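Local coordinates for hydrolase family protein (Deinococcus radiodurans R1, PDB 3CNH) that probably acts as a phosphatase of the haloacid dehalogenase-like superfamily, with no particular substrate assigned, at residues Leu16-Trp20 / Met81-Ser85; Val28-Leu34 / Asp76-Val80; Asp38-Arg42 / Val64-Gln68; Arg42-Ala47 / Tyr60-Val64; Ser106-Glu110 / Met140-Met146. All blocks are in the same frame, centred on the assembly; numbering follows the deposited sequence. Where two conformers were deposited one is given.

Contact 1 (Leu16-Trp20 / Met81-Ser85)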
# COMPACT_ATOMS: atom_id res chain seq x y z
N LEU A 16 0.25 -2.63 7.63
CA LEU A 16 1.35 -1.80 8.16
C LEU A 16 0.90 -0.37 8.21
O LEU A 16 -0.15 -0.01 7.69
CB LEU A 16 2.57 -1.88 7.23
CG LEU A 16 3.15 -3.27 6.84
CD1 LEU A 16 4.29 -3.10 5.81
CD2 LEU A 16 3.60 -4.06 8.06
N THR A 17 1.73 0.44 8.83
CA THR A 17 1.51 1.89 8.79
C THR A 17 1.71 2.32 7.33
O THR A 17 2.21 1.57 6.50
CB THR A 17 2.54 2.65 9.66
OG1 THR A 17 3.87 2.30 9.24
CG2 THR A 17 2.34 2.35 11.11
N ASN A 18 1.28 3.52 7.00
CA ASN A 18 1.62 4.07 5.67
C ASN A 18 3.13 4.18 5.56
O ASN A 18 3.82 4.20 6.57
CB ASN A 18 0.97 5.42 5.46
CG ASN A 18 -0.52 5.29 5.32
OD1 ASN A 18 -1.00 4.40 4.63
ND2 ASN A 18 -1.26 6.14 6.01
N GLY A 19 3.63 4.14 4.35
CA GLY A 19 5.07 4.17 4.14
C GLY A 19 5.67 5.56 4.07
O GLY A 19 6.79 5.80 4.50
N TRP A 20 4.89 6.49 3.55
CA TRP A 20 5.45 7.84 3.28
C TRP A 20 4.33 8.87 3.18
O TRP A 20 4.17 9.58 2.21
CB TRP A 20 6.30 7.74 2.02
CG TRP A 20 7.27 8.88 1.76
CD1 TRP A 20 7.42 9.56 0.58
CD2 TRP A 20 8.23 9.43 2.66
NE1 TRP A 20 8.39 10.49 0.69
CE2 TRP A 20 8.93 10.43 1.95
CE3 TRP A 20 8.58 9.19 3.99
CZ2 TRP A 20 9.90 11.20 2.54
CZ3 TRP A 20 9.58 9.95 4.56
CH2 TRP A 20 10.23 10.95 3.84
N MSE A 81 13.48 6.91 5.68
CA MSE A 81 12.18 6.69 5.01
C MSE A 81 11.68 5.29 5.34
O MSE A 81 10.55 5.09 5.77
CB MSE A 81 12.28 6.82 3.48
CG MSE A 81 12.53 8.18 2.99
SE MSE A 81 12.67 8.27 1.04
CE MSE A 81 11.08 7.34 0.63
N GLU A 82 12.58 4.34 5.19
CA GLU A 82 12.24 2.92 5.37
C GLU A 82 11.73 2.64 6.78
O GLU A 82 10.76 1.89 7.01
CB GLU A 82 13.43 2.03 4.99
CG GLU A 82 13.60 2.00 3.49
CD GLU A 82 14.83 1.23 3.04
OE1 GLU A 82 15.69 0.97 3.91
OE2 GLU A 82 14.91 0.94 1.83
N GLU A 83 12.38 3.29 7.72
CA GLU A 83 12.05 3.13 9.13
C GLU A 83 10.70 3.63 9.58
O GLU A 83 10.27 3.34 10.70
CB GLU A 83 13.11 3.78 10.01
CG GLU A 83 14.41 3.04 9.89
CD GLU A 83 15.55 3.84 10.39
OE1 GLU A 83 15.32 5.00 10.80
OE2 GLU A 83 16.67 3.30 10.35
N GLN A 84 10.04 4.37 8.71
CA GLN A 84 8.70 4.89 9.02
C GLN A 84 7.69 3.74 9.01
O GLN A 84 6.62 3.86 9.57
CB GLN A 84 8.22 5.95 8.03
CG GLN A 84 9.15 7.16 8.00
CD GLN A 84 9.39 7.70 9.35
OE1 GLN A 84 8.47 8.19 9.99
NE2 GLN A 84 10.65 7.63 9.81
N SER A 85 8.06 2.64 8.37
CA SER A 85 7.16 1.48 8.22
C SER A 85 7.18 0.65 9.47
O SER A 85 8.22 0.19 9.91
CB SER A 85 7.54 0.64 7.00
OG SER A 85 7.26 1.35 5.79
O HOH W 1 8.33 3.66 5.13
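One water shows how a loop and a helix end can share a single solvent molecule: it donates to G19 O and to M81 O, 2.7 Å from each, and accepts from S85 OG at 2.6 Å. The two carbonyl oxygens, both acceptors, are 4.0 Å apart, and the water's two hydrogens serve them both. S85 OG has a second bond, to R118 NH1, and M81 O also accepts from Q84 N.

Beside the water, the side chain of selenomethionine M81 lies over one face of the W20 indole. CG sits 3.9 Å from the centroid of the six-membered ring and the selenium, SE, 4.5 Å from it, a Met-aromatic contact. The bend at the last torsion, chi3 51°, folds M81 CE back over the ring near W20 CE2 and CD2, keeping the end of the chain against the aromatic surface. Q84 CG approaches the same ring at its edge, while W20 NE1 bonds to Y60 OH. Farther along, T17 OG1 bonds to Q86 N and lies 3.2 Å from Q84 O.

These segments are the two connections between the parallel-sheet core and its helical cap: 16-20 leads into helix 22-32, and 81-85 carries the chain from helix 74-83 back toward the core, with helix 57-64 packed behind M81 and helix 112-122 beside L16.

Contact 2 (Val28-Leu34 / Asp76-Val80); sequences VAQRFGL and DFRAV
F32 takes F77 CD2 over one face of its ring, 3.6 Å above the plane and off centre. With the planes at 49° and the centroids 5.0 Å apart, the pair is oblique, neither a parallel stack nor a T. F77 reaches this place because its CG is anti to the backbone N (chi1 -164°), which swings the ring across toward the other helix.

Three aliphatic side chains complete the cluster. V80 CG2 meets the edge of the F32 ring, 3.7 Å from CZ. V28 divides its two methyls, CG1 touching F77 CE2 and CZ while CG2 lies against V80 CG1 at 3.7 Å. From beyond the helix end L34 brings CD1 to 3.9 Å from F77 CE2; the chain turns there through a Schellman motif at G33, closed by L34 N to A29 O and G33 N to Q30 O.

The helical segments 28-32 and 76-80 run roughly antiparallel, at 145°, with axes 11.2 Å apart at closest approach, a gap that the two phenylalanines span. F77 continues inward to L61 of helix 57-64, L34 and A29 rest on F39 of helix 36-51, and F32 meets F72 in the loop before helix 74-83.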
# COMPACT_ATOMS: atom_id res chain seq x y z
N VAL A 28 10.20 13.36 9.14
CA VAL A 28 11.51 13.10 8.53
C VAL A 28 12.17 14.39 8.03
O VAL A 28 13.37 14.61 8.19
CB VAL A 28 11.46 12.02 7.45
CG1 VAL A 28 12.83 11.91 6.76
CG2 VAL A 28 11.07 10.68 8.07
N ALA A 29 11.33 15.27 7.52
CA ALA A 29 11.80 16.57 7.02
C ALA A 29 12.43 17.38 8.13
O ALA A 29 13.48 17.98 7.99
CB ALA A 29 10.64 17.37 6.38
N GLN A 30 11.76 17.35 9.26
CA GLN A 30 12.23 18.08 10.44
C GLN A 30 13.59 17.54 10.90
O GLN A 30 14.53 18.29 11.17
CB GLN A 30 11.20 17.95 11.59
CG GLN A 30 11.64 18.59 12.92
N ARG A 31 13.70 16.23 10.91
CA ARG A 31 14.93 15.58 11.34
C ARG A 31 16.13 15.97 10.50
O ARG A 31 17.24 16.12 10.99
CB ARG A 31 14.80 14.06 11.32
CG ARG A 31 16.09 13.35 11.77
CD ARG A 31 16.01 11.82 11.73
NE ARG A 31 14.98 11.27 12.60
CZ ARG A 31 15.14 11.03 13.90
NH1 ARG A 31 16.28 11.31 14.52
NH2 ARG A 31 14.14 10.51 14.60
N PHE A 32 15.86 16.15 9.21
CA PHE A 32 16.93 16.45 8.23
C PHE A 32 17.10 17.91 7.97
O PHE A 32 17.97 18.33 7.19
CB PHE A 32 16.72 15.68 6.94
CG PHE A 32 17.11 14.23 7.04
CD1 PHE A 32 18.44 13.87 6.88
CD2 PHE A 32 16.18 13.24 7.28
CE1 PHE A 32 18.84 12.53 6.97
CE2 PHE A 32 16.58 11.92 7.36
CZ PHE A 32 17.91 11.56 7.20
N GLY A 33 16.29 18.69 8.66
CA GLY A 33 16.40 20.16 8.59
C GLY A 33 15.98 20.75 7.27
O GLY A 33 16.50 21.77 6.82
N LEU A 34 15.00 20.10 6.66
CA LEU A 34 14.49 20.57 5.36
C LEU A 34 13.46 21.70 5.47
O LEU A 34 12.66 21.74 6.40
CB LEU A 34 13.86 19.40 4.60
CG LEU A 34 14.75 18.16 4.39
CD1 LEU A 34 13.97 17.09 3.64
CD2 LEU A 34 16.04 18.52 3.68
N ASP A 76 21.36 7.84 3.60
CA ASP A 76 20.96 8.23 4.96
C ASP A 76 19.45 8.47 4.93
O ASP A 76 18.68 8.00 5.78
CB ASP A 76 21.62 9.54 5.42
CG ASP A 76 23.12 9.40 5.68
OD1 ASP A 76 23.57 8.28 5.97
OD2 ASP A 76 23.83 10.43 5.62
N PHE A 77 19.03 9.18 3.89
CA PHE A 77 17.62 9.62 3.83
C PHE A 77 16.71 8.44 3.60
O PHE A 77 15.65 8.30 4.21
CB PHE A 77 17.42 10.70 2.73
CG PHE A 77 16.13 11.45 2.85
CD1 PHE A 77 15.00 11.03 2.17
CD2 PHE A 77 16.02 12.55 3.68
CE1 PHE A 77 13.81 11.71 2.30
CE2 PHE A 77 14.79 13.23 3.79
CZ PHE A 77 13.71 12.80 3.12
N ARG A 78 17.15 7.59 2.70
CA ARG A 78 16.38 6.41 2.35
C ARG A 78 16.18 5.50 3.58
O ARG A 78 15.10 4.92 3.78
CB ARG A 78 17.07 5.72 1.18
CG ARG A 78 16.21 4.75 0.43
CD ARG A 78 16.52 3.40 0.79
NE ARG A 78 17.87 3.10 0.35
CZ ARG A 78 18.13 2.33 -0.69
NH1 ARG A 78 19.38 2.10 -1.05
NH2 ARG A 78 17.12 1.79 -1.37
N ALA A 79 17.20 5.42 4.40
CA ALA A 79 17.15 4.58 5.61
C ALA A 79 16.04 5.04 6.53
O ALA A 79 15.26 4.24 7.06
CB ALA A 79 18.48 4.58 6.37
N VAL A 80 15.97 6.35 6.72
CA VAL A 80 14.97 6.94 7.62
C VAL A 80 13.56 6.81 7.00
O VAL A 80 12.56 6.58 7.71
CB VAL A 80 15.34 8.39 8.03
CG1 VAL A 80 14.24 8.99 8.89
CG2 VAL A 80 16.69 8.41 8.78

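Contact 3 (Asp38-Arg42 / Val64-Gln68); sequences DFTER and VVFYQ
A cation-pi stack of R42 on Y67 joins helix 36-51 of the cap to the loop that follows helix 57-64. The guanidinium lies flat on the phenol, planes 6° apart and centres separated by 3.7 Å, with CZ over the ring face near CG and CD1. The arginine chain is extended from CG to NE and runs across the same face, so that CD packs 3.4 Å from Y67 CE2 and adds a CH-pi contact.

One turn back along the helix, D38 fixes how the guanidinium is turned. In the conformer described, one of two deposited, R42 NE donates to D38 OD1 at 3.0 Å; the bond lies close to the guanidinium plane but meets the carboxylate from above its own plane. D38 OD2 comes within 2.8 Å of Y67 OH. The arginine has a further bond, from NH1 to Q63 O, and Y67 makes a second cation-pi contact, with R70.

Beside this polar cluster the contact is apolar. F39 CE1 presses on V64 CG1 at 3.5 Å, and V65 CG2 sits at the edge of the same ring, 4.2 Å from CE1. V64 CG2 meets the backbone at R42 O.

V65 leaves the helix, and an inverse gamma turn centred on F66 follows. The i to i+4 aspartate-arginine pair is a familiar helix-surface salt bridge, here holding an arginine flat on an aromatic ring at the turn out of helix 57-64 in the cap.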
# COMPACT_ATOMS: atom_id res chain seq x y z
N ASP A 38 8.98 23.91 0.73
CA ASP A 38 9.65 23.57 -0.54
C ASP A 38 9.60 22.05 -0.70
O ASP A 38 9.29 21.53 -1.77
CB ASP A 38 11.10 24.09 -0.56
CG ASP A 38 11.70 24.18 -1.97
OD1 ASP A 38 10.98 24.00 -2.97
OD2 ASP A 38 12.92 24.49 -2.07
N PHE A 39 9.88 21.34 0.39
CA PHE A 39 9.87 19.86 0.37
C PHE A 39 8.51 19.32 -0.01
O PHE A 39 8.37 18.45 -0.87
CB PHE A 39 10.34 19.31 1.74
CG PHE A 39 10.10 17.84 1.95
CD1 PHE A 39 10.91 16.90 1.34
CD2 PHE A 39 9.14 17.40 2.81
CE1 PHE A 39 10.74 15.55 1.53
CE2 PHE A 39 8.96 16.06 3.00
CZ PHE A 39 9.78 15.13 2.35
N THR A 40 7.48 19.87 0.63
CA THR A 40 6.11 19.41 0.39
C THR A 40 5.67 19.66 -1.05
O THR A 40 5.06 18.79 -1.66
CB THR A 40 5.11 20.05 1.37
OG1 THR A 40 5.38 19.53 2.67
CG2 THR A 40 3.66 19.67 1.00
N GLU A 41 6.02 20.82 -1.55
CA GLU A 41 5.62 21.21 -2.91
C GLU A 41 6.33 20.29 -3.93
O GLU A 41 5.73 19.78 -4.90
CB GLU A 41 5.82 22.69 -3.18
CG GLU A 41 5.11 23.08 -4.44
CD GLU A 41 3.76 22.35 -4.58
OE1 GLU A 41 3.60 21.54 -5.55
OE2 GLU A 41 2.89 22.53 -3.69
N ARG A 42 7.60 20.06 -3.69
CA ARG A 42 8.39 19.19 -4.59
C ARG A 42 7.92 17.75 -4.57
O ARG A 42 7.84 17.07 -5.59
CB ARG A 42 9.88 19.32 -4.30
CG ARG A 42 10.43 20.67 -4.72
CD ARG A 42 11.85 20.91 -4.25
NE ARG A 42 12.41 22.11 -4.83
CZ ARG A 42 13.12 22.11 -5.96
NH1 ARG A 42 13.33 20.96 -6.58
NH2 ARG A 42 13.62 23.22 -6.47
N VAL A 64 13.38 16.24 -4.82
CA VAL A 64 12.64 16.54 -3.59
C VAL A 64 13.52 16.96 -2.42
O VAL A 64 13.10 17.74 -1.55
CB VAL A 64 11.69 15.39 -3.24
CG1 VAL A 64 11.02 15.63 -1.92
CG2 VAL A 64 10.64 15.23 -4.35
N VAL A 65 14.76 16.45 -2.42
CA VAL A 65 15.71 16.69 -1.35
C VAL A 65 17.06 17.22 -1.75
O VAL A 65 17.51 18.24 -1.22
CB VAL A 65 15.92 15.40 -0.50
CG1 VAL A 65 16.89 15.67 0.65
CG2 VAL A 65 14.60 14.91 0.07
N PHE A 66 17.68 16.57 -2.73
CA PHE A 66 19.07 16.88 -3.11
C PHE A 66 19.19 17.84 -4.28
O PHE A 66 20.04 17.68 -5.15
CB PHE A 66 19.85 15.58 -3.32
CG PHE A 66 19.89 14.72 -2.09
CD1 PHE A 66 20.83 14.96 -1.10
CD2 PHE A 66 18.96 13.72 -1.90
CE1 PHE A 66 20.85 14.18 0.05
CE2 PHE A 66 18.97 12.94 -0.76
CZ PHE A 66 19.92 13.18 0.22
N TYR A 67 18.39 18.89 -4.20
CA TYR A 67 18.37 19.97 -5.23
C TYR A 67 19.27 21.11 -4.78
O TYR A 67 19.47 22.13 -5.47
CB TYR A 67 16.95 20.49 -5.51
CG TYR A 67 16.20 20.98 -4.30
CD1 TYR A 67 16.28 22.31 -3.90
CD2 TYR A 67 15.41 20.11 -3.55
CE1 TYR A 67 15.61 22.75 -2.78
CE2 TYR A 67 14.75 20.56 -2.44
CZ TYR A 67 14.85 21.87 -2.07
OH TYR A 67 14.18 22.28 -0.95
N GLN A 68 19.84 20.92 -3.59
CA GLN A 68 20.84 21.85 -3.04
C GLN A 68 21.76 21.04 -2.15
O GLN A 68 21.44 19.90 -1.86
CB GLN A 68 20.20 23.01 -2.29
CG GLN A 68 19.45 22.62 -1.06
CD GLN A 68 18.83 23.84 -0.39
OE1 GLN A 68 17.97 24.50 -0.96
NE2 GLN A 68 19.29 24.15 0.81

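Contact 4 (Arg42-Ala47 / Tyr60-Val64); sequences RHRLAA and YLEQV
Helices 42-47 and 60-64 form an antiparallel pair in the cap, their axes crossing at 152° and approaching to 9.3 Å, and three kinds of contact hold them together.

Hydrogen bonds come first, one at each side of the interface. R42 NH1 donates to Q63 O at 2.8 Å, lying in the carbonyl plane although the oxygen is tilted somewhat from the plane of the guanidinium. Q63 O lies in the last turn of its helix, where a positive group would be expected to suit the partial negative charge. On the other side H43 ND1 and Y60 OH are 2.6 Å apart in a nearly straight bond in which either may donate. Y60 OH has another partner, W20 NE1, so the phenol joins this helix pair to the loop entering the cap.

Replacing R42 by an alanine would probably leave Q63 O without this donor and D38 without its ionic mate, and would uncover the face of Y67 on which the guanidinium lies.

The aromatic pair is set by the same bond: the H43 and Y60 rings meet at their edges, planes at 87°, neither lying over the other's face, and each finds the other's polar atom in its own plane. Y60 CG is anti to its own N (chi1 166°), which carries the ring over to the neighbouring helix.

Apolar contact fills the middle. A46, a small residue facing the partner helix, places CB 3.9 Å from Y60 CD2 and 4.0 Å from V64 CG2, while A47 CA lies 4.1 Å from Y60 CE2.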
# COMPACT_ATOMS: atom_id res chain seq x y z
N ARG A 42 7.60 20.06 -3.69
CA ARG A 42 8.39 19.19 -4.59
C ARG A 42 7.92 17.75 -4.57
O ARG A 42 7.84 17.07 -5.59
CB ARG A 42 9.88 19.32 -4.30
CG ARG A 42 10.43 20.67 -4.72
CD ARG A 42 11.85 20.91 -4.25
NE ARG A 42 12.41 22.11 -4.83
CZ ARG A 42 13.12 22.11 -5.96
NH1 ARG A 42 13.33 20.96 -6.58
NH2 ARG A 42 13.62 23.22 -6.47
N HIS A 43 7.58 17.27 -3.37
CA HIS A 43 7.06 15.94 -3.21
C HIS A 43 5.75 15.81 -3.97
O HIS A 43 5.52 14.82 -4.66
CB HIS A 43 6.81 15.61 -1.72
CG HIS A 43 5.95 14.40 -1.52
ND1 HIS A 43 6.45 13.12 -1.59
CD2 HIS A 43 4.61 14.28 -1.37
CE1 HIS A 43 5.46 12.26 -1.44
NE2 HIS A 43 4.33 12.94 -1.32
N ARG A 44 4.89 16.81 -3.84
CA ARG A 44 3.56 16.80 -4.49
C ARG A 44 3.70 16.56 -5.99
O ARG A 44 2.96 15.77 -6.60
CB ARG A 44 2.80 18.11 -4.24
CG ARG A 44 1.36 18.10 -4.74
CD ARG A 44 0.64 19.44 -4.54
NE ARG A 44 1.16 20.51 -5.39
CZ ARG A 44 0.77 20.73 -6.64
NH1 ARG A 44 -0.14 19.95 -7.20
NH2 ARG A 44 1.28 21.74 -7.33
N LEU A 45 4.67 17.24 -6.54
CA LEU A 45 4.91 17.17 -7.99
C LEU A 45 5.46 15.83 -8.44
O LEU A 45 5.03 15.29 -9.45
CB LEU A 45 5.83 18.28 -8.50
CG LEU A 45 5.12 19.42 -9.23
CD1 LEU A 45 4.17 20.14 -8.34
CD2 LEU A 45 6.14 20.37 -9.85
N ALA A 46 6.41 15.32 -7.68
CA ALA A 46 7.16 14.11 -8.09
C ALA A 46 6.60 12.79 -7.65
O ALA A 46 6.81 11.75 -8.28
CB ALA A 46 8.64 14.23 -7.67
N ALA A 47 5.87 12.80 -6.53
CA ALA A 47 5.40 11.56 -5.96
C ALA A 47 4.62 10.60 -6.87
O ALA A 47 4.88 9.40 -6.86
CB ALA A 47 4.64 11.82 -4.66
N TYR A 60 13.53 10.86 -7.73
CA TYR A 60 12.63 11.54 -6.79
C TYR A 60 13.45 12.30 -5.76
O TYR A 60 13.24 13.49 -5.52
CB TYR A 60 11.67 10.52 -6.16
CG TYR A 60 10.90 11.00 -4.93
CD1 TYR A 60 11.47 10.90 -3.69
CD2 TYR A 60 9.61 11.51 -5.03
CE1 TYR A 60 10.80 11.32 -2.55
CE2 TYR A 60 8.92 11.94 -3.89
CZ TYR A 60 9.53 11.83 -2.65
OH TYR A 60 8.88 12.25 -1.51
N LEU A 61 14.43 11.62 -5.17
CA LEU A 61 15.25 12.27 -4.11
C LEU A 61 16.04 13.46 -4.63
O LEU A 61 16.24 14.48 -3.94
CB LEU A 61 16.16 11.26 -3.38
CG LEU A 61 15.40 10.28 -2.50
CD1 LEU A 61 16.44 9.33 -1.87
CD2 LEU A 61 14.56 10.97 -1.43
N GLU A 62 16.46 13.37 -5.89
CA GLU A 62 17.21 14.44 -6.55
C GLU A 62 16.36 15.71 -6.61
O GLU A 62 16.83 16.82 -6.40
CB GLU A 62 17.61 14.03 -7.98
CG GLU A 62 18.18 15.17 -8.84
CD GLU A 62 19.44 15.75 -8.25
OE1 GLU A 62 20.04 15.13 -7.34
OE2 GLU A 62 19.84 16.83 -8.73
N GLN A 63 15.08 15.51 -6.89
CA GLN A 63 14.18 16.67 -7.03
C GLN A 63 13.62 17.17 -5.72
O GLN A 63 13.41 18.37 -5.53
CB GLN A 63 13.01 16.36 -7.94
CG GLN A 63 13.41 15.99 -9.36
CD GLN A 63 12.24 15.97 -10.31
OE1 GLN A 63 11.10 16.27 -9.92
NE2 GLN A 63 12.50 15.62 -11.57
N VAL A 64 13.38 16.24 -4.82
CA VAL A 64 12.64 16.54 -3.59
C VAL A 64 13.52 16.96 -2.42
O VAL A 64 13.10 17.74 -1.55
CB VAL A 64 11.69 15.39 -3.24
CG1 VAL A 64 11.02 15.63 -1.92
CG2 VAL A 64 10.64 15.23 -4.35

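Contact 5 (Ser106-Glu110 / Met140-Met146); sequences SLNNE and MKPNPAM. With PO4 (phosphate ion), chain D.
Strand 106-108 runs out just before N109, with N109 CA 5.9 Å from M140 CA, and the facing chain passes through a cis peptide bond between K141 and P142 before helix 144-154 starts. The N109 carboxamide grips the backbone of K141 twice: OD1 accepts from K141 N at 3.0 Å, in the carbonyl plane and on a lone pair, and ND2 donates to K141 O at 2.9 Å in a fairly straight bond of 164°. This pairing holds the amide from turning over. With an alanine in place of N109, K141 N and K141 O would probably both lose their side-chain partner, leaving the lysine's backbone less firmly placed.

K141 bends at chi3 (-64°), and its NZ reaches L107 O at 3.0 Å and O1 of a bound phosphate at the same distance. Salt bridges to D10 and D165 complete its surroundings; D10 also binds the sodium ion with G12 and D166. In the haloacid dehalogenase fold this place belongs to the conserved lysine of motif III, beside the strand end that bears motif II, so the phosphate, probably from the crystallisation liquor, is consistent with an active-site pocket. N109 N donates to phosphate O1 at 2.7 Å and 174°.

L107 and selenomethionine M146 lie alongside each other, running opposite ways: L107 CD1 touches M146 SE at 3.8 Å, and M146 CE rests 3.6 Å from N108 O.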
# COMPACT_ATOMS: atom_id res chain seq x y z
N SER A 106 -1.83 -8.61 -2.60
CA SER A 106 -1.88 -7.16 -2.31
C SER A 106 -2.45 -6.46 -3.51
O SER A 106 -2.30 -6.89 -4.67
CB SER A 106 -0.53 -6.52 -1.93
OG SER A 106 0.24 -6.17 -3.08
N LEU A 107 -3.04 -5.32 -3.22
CA LEU A 107 -3.48 -4.36 -4.25
C LEU A 107 -3.24 -3.01 -3.60
O LEU A 107 -4.01 -2.58 -2.74
CB LEU A 107 -4.94 -4.57 -4.67
CG LEU A 107 -5.35 -3.76 -5.89
CD1 LEU A 107 -4.65 -4.28 -7.16
CD2 LEU A 107 -6.86 -3.74 -6.14
N ASN A 108 -2.10 -2.42 -3.91
CA ASN A 108 -1.60 -1.29 -3.12
C ASN A 108 -0.77 -0.34 -3.88
O ASN A 108 -0.23 -0.66 -4.95
CB ASN A 108 -0.76 -1.82 -1.94
CG ASN A 108 0.59 -2.40 -2.37
OD1 ASN A 108 0.67 -3.36 -3.14
ND2 ASN A 108 1.68 -1.81 -1.86
N ASN A 109 -0.76 0.88 -3.37
CA ASN A 109 0.05 1.97 -3.95
C ASN A 109 1.32 2.18 -3.15
O ASN A 109 1.29 2.50 -1.96
CB ASN A 109 -0.71 3.29 -3.94
CG ASN A 109 -1.98 3.28 -4.81
OD1 ASN A 109 -2.20 2.37 -5.64
ND2 ASN A 109 -2.80 4.36 -4.66
N GLU A 110 2.45 2.09 -3.84
CA GLU A 110 3.74 2.24 -3.18
C GLU A 110 4.86 2.22 -4.18
O GLU A 110 4.80 1.50 -5.16
CB GLU A 110 4.01 1.08 -2.22
CG GLU A 110 5.05 1.37 -1.13
CD GLU A 110 4.51 2.34 -0.09
OE1 GLU A 110 3.62 1.94 0.66
OE2 GLU A 110 4.98 3.50 -0.03
N MSE A 140 -2.70 3.04 -10.42
CA MSE A 140 -2.85 3.16 -8.97
C MSE A 140 -4.32 3.22 -8.55
O MSE A 140 -5.18 3.67 -9.29
CB MSE A 140 -2.13 4.44 -8.45
CG MSE A 140 -2.86 5.64 -8.87
SE MSE A 140 -2.08 7.29 -8.10
CE MSE A 140 -0.69 7.24 -9.03
N LYS A 141 -4.60 2.71 -7.36
CA LYS A 141 -5.90 2.94 -6.77
C LYS A 141 -6.01 4.45 -6.68
O LYS A 141 -5.01 5.13 -6.42
CB LYS A 141 -5.96 2.33 -5.36
CG LYS A 141 -5.86 0.84 -5.33
CD LYS A 141 -5.99 0.30 -3.88
CE LYS A 141 -4.88 0.76 -3.03
NZ LYS A 141 -4.81 0.10 -1.70
N PRO A 142 -7.22 5.00 -6.78
CA PRO A 142 -8.53 4.37 -6.86
C PRO A 142 -9.04 4.17 -8.29
O PRO A 142 -10.24 4.06 -8.53
CB PRO A 142 -9.42 5.40 -6.16
CG PRO A 142 -8.86 6.68 -6.61
CD PRO A 142 -7.35 6.46 -6.63
N ASN A 143 -8.12 4.18 -9.24
CA ASN A 143 -8.48 3.97 -10.66
C ASN A 143 -9.23 2.66 -10.84
O ASN A 143 -8.76 1.60 -10.42
CB ASN A 143 -7.23 3.96 -11.53
CG ASN A 143 -7.53 4.00 -13.02
OD1 ASN A 143 -8.65 3.72 -13.47
ND2 ASN A 143 -6.50 4.31 -13.81
N PRO A 144 -10.44 2.72 -11.40
CA PRO A 144 -11.14 1.45 -11.61
C PRO A 144 -10.27 0.42 -12.35
O PRO A 144 -10.40 -0.78 -12.12
CB PRO A 144 -12.35 1.86 -12.46
CG PRO A 144 -12.58 3.31 -12.08
CD PRO A 144 -11.23 3.88 -11.83
N ALA A 145 -9.40 0.92 -13.23
CA ALA A 145 -8.53 0.01 -14.01
C ALA A 145 -7.61 -0.82 -13.11
O ALA A 145 -7.21 -1.94 -13.47
CB ALA A 145 -7.68 0.80 -15.02
N MSE A 146 -7.22 -0.27 -11.97
CA MSE A 146 -6.32 -1.03 -11.05
C MSE A 146 -7.04 -2.26 -10.51
O MSE A 146 -6.49 -3.35 -10.41
CB MSE A 146 -5.88 -0.15 -9.91
CG MSE A 146 -5.12 -0.78 -8.84
SE MSE A 146 -3.43 -1.53 -9.50
CE MSE A 146 -2.26 -1.09 -7.94
P PO4 D . -1.38 1.53 0.14
O1 PO4 D . -2.15 1.38 -1.09
O2 PO4 D . -2.29 2.03 1.27
O3 PO4 D . -0.51 0.33 0.54
O4 PO4 D . -0.38 2.69 0.05

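Overall arrangement
Contacts 1 to 4 form one connected group in the helical cap and at its joint, whereas contact 5 belongs to the parallel-sheet core. Contact 1 spans the longest run of chain; contacts 2, 3 and 4 fall within it, and all are complete before contact 5 begins. Contacts 3 and 4 share R42 and V64, their centres about 6 Å apart, while contacts 1 and 2 share helix 74-83, with centres about 13 Å apart. W20 of contact 1 touches contacts 2, 3 and 4. The centres of contacts 2 and 5 are about 28 Å apart, but contact 1, its centre about 18 Å from that of contact 5, lies where the cap meets the probable active site.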